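Local coordinates for BspA (BspA_V) (Streptococcus agalactiae serotype III, PDB 5DZ8), which is a cell wall-anchored adhesin of the antigen I/II family, whose variable domain probably contributes to attachment to surfaces or partner molecules, at the interface of chains A and B. Coordinates in Å, arbitrary orientation; residue numbers count along the deposited sequence, not the author numbering. Chains: chain A/B, BspA (BspA_V).

The interface of chains A and B. Residues chain A 9-10, 144-148; chain B 159-161.
The methyl group of B:Ala161 lies over one face of the A:Phe147 ring, a CH-pi contact with CB of B:Ala161 3.5 Å from the ring centroid. The methyl is offset toward the rim, and CZ of A:Phe147, the para carbon, is 3.4 Å from CB of B:Ala161. A:Phe147 presents this face because its CG sits between the backbone N and the carbonyl carbon (chi1 58°), which, with chi2, turns a ring face toward the methyl of the incoming strand.

Backbone pairing frames that CH-pi contact. The amide N of A:Val146 donates to O of B:Ala161 at 2.9 Å, nearly in line with the acceptor's C=O. In return, N of B:Ala161 donates to O of A:Phe147, also at 2.9 Å. With both its N and its O bonded to chain A, B:Ala161 is held on either side of the CB that meets the ring.

The polar side-chain contact centres on the carboxylate of A:Glu145. Hydroxyl OG of B:Ser160 donates to OE2 of A:Glu145 at 2.6 Å, approaching from above the carboxylate plane, 38° out of it. OE2 of A:Glu145 also accepts from NZ of A:Lys148 at 2.6 Å on its syn side, in a salt bridge within chain A. Thus two donors grip OE2, and NZ of A:Lys148 should help fix the carboxylate's rotation and, if charged, may favour its ionised form. CG of A:Glu145 stands anti to the backbone N (chi1 -177°), and the extended chain beyond carries OE2 to the serine.

Strand 158-167 of chain B enters the sheet of chain A between strands 144-155 and 4-12, forming antiparallel bridges from B:Ala161 to both A:Phe147 and A:Ala10. The two-fold twin sends chain A's own last strand into chain B, a strand exchange in the deposited dimer; the structure alone does not show whether this dimer forms on the cell.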
loop_
_atom_site.group_PDB
_atom_site.type_symbol
_atom_site.label_atom_id
_atom_site.label_comp_id
_atom_site.label_asym_id
_atom_site.label_seq_id
_atom_site.Cartn_x
_atom_site.Cartn_y
_atom_site.Cartn_z
ATOM N N LYS A 9 -8.309 -10.311 21.564
ATOM C CA LYS A 9 -7.247 -9.373 21.444
ATOM C C LYS A 9 -6.649 -9.312 20.025
ATOM O O LYS A 9 -6.929 -10.134 19.176
ATOM C CB LYS A 9 -6.168 -9.665 22.499
ATOM C CG LYS A 9 -5.377 -10.919 22.357
ATOM C CD LYS A 9 -5.125 -11.543 23.770
ATOM C CE LYS A 9 -5.597 -13.016 23.881
ATOM N NZ LYS A 9 -7.044 -13.302 23.506
ATOM N N ALA A 10 -5.821 -8.326 19.793
ATOM C CA ALA A 10 -5.210 -8.125 18.488
ATOM C C ALA A 10 -3.726 -8.005 18.675
ATOM O O ALA A 10 -3.243 -7.293 19.570
ATOM C CB ALA A 10 -5.754 -6.868 17.839
ATOM N N VAL A 144 -6.486 -18.109 19.370
ATOM C CA VAL A 144 -7.151 -18.695 18.194
ATOM C C VAL A 144 -7.555 -17.550 17.276
ATOM O O VAL A 144 -8.376 -16.720 17.644
ATOM C CB VAL A 144 -8.376 -19.467 18.656
ATOM C CG1 VAL A 144 -9.156 -20.020 17.486
ATOM C CG2 VAL A 144 -7.965 -20.595 19.585
ATOM N N GLU A 145 -6.853 -17.406 16.159
ATOM C CA GLU A 145 -7.196 -16.401 15.129
ATOM C C GLU A 145 -8.615 -16.569 14.641
ATOM O O GLU A 145 -9.032 -17.669 14.271
ATOM C CB GLU A 145 -6.279 -16.542 13.947
ATOM C CG GLU A 145 -6.472 -15.524 12.843
ATOM C CD GLU A 145 -5.438 -15.701 11.746
ATOM O OE1 GLU A 145 -5.228 -16.862 11.301
ATOM O OE2 GLU A 145 -4.830 -14.693 11.332
ATOM N N VAL A 146 -9.383 -15.491 14.671
ATOM C CA VAL A 146 -10.761 -15.547 14.138
ATOM C C VAL A 146 -10.953 -14.601 12.972
ATOM O O VAL A 146 -11.895 -14.779 12.219
ATOM C CB VAL A 146 -11.837 -15.356 15.251
ATOM C CG1 VAL A 146 -11.706 -16.481 16.285
ATOM C CG2 VAL A 146 -11.638 -14.031 15.990
ATOM N N PHE A 147 -10.109 -13.574 12.847
ATOM C CA PHE A 147 -10.038 -12.787 11.618
ATOM C C PHE A 147 -8.765 -12.020 11.585
ATOM O O PHE A 147 -8.016 -12.073 12.547
ATOM C CB PHE A 147 -11.271 -11.874 11.433
ATOM C CG PHE A 147 -11.520 -10.881 12.559
ATOM C CD1 PHE A 147 -10.911 -9.661 12.569
ATOM C CD2 PHE A 147 -12.428 -11.148 13.542
ATOM C CE1 PHE A 147 -11.179 -8.748 13.559
ATOM C CE2 PHE A 147 -12.696 -10.260 14.557
ATOM C CZ PHE A 147 -12.046 -9.070 14.588
ATOM N N LYS A 148 -8.481 -11.338 10.466
ATOM C CA LYS A 148 -7.256 -10.545 10.355
ATOM C C LYS A 148 -7.616 -9.135 10.153
ATOM O O LYS A 148 -8.684 -8.882 9.681
ATOM C CB LYS A 148 -6.396 -10.969 9.176
ATOM C CG LYS A 148 -5.844 -12.363 9.265
ATOM C CD LYS A 148 -4.802 -12.580 8.179
ATOM C CE LYS A 148 -4.620 -14.041 7.840
ATOM N NZ LYS A 148 -3.842 -14.718 8.889
ATOM N N GLY B 159 -2.280 -7.638 11.426
ATOM C CA GLY B 159 -2.407 -8.605 12.493
ATOM C C GLY B 159 -3.632 -9.485 12.484
ATOM O O GLY B 159 -4.361 -9.602 11.487
ATOM N N SER B 160 -3.835 -10.118 13.628
ATOM C CA SER B 160 -4.885 -11.075 13.807
ATOM C C SER B 160 -5.684 -10.686 15.028
ATOM O O SER B 160 -5.107 -10.180 16.014
ATOM C CB SER B 160 -4.278 -12.451 14.033
ATOM O OG SER B 160 -3.703 -12.918 12.864
ATOM N N ALA B 161 -6.990 -10.909 14.979
ATOM C CA ALA B 161 -7.805 -10.872 16.195
ATOM C C ALA B 161 -7.806 -12.321 16.749
ATOM O O ALA B 161 -8.129 -13.223 16.012
ATOM C CB ALA B 161 -9.213 -10.432 15.875
#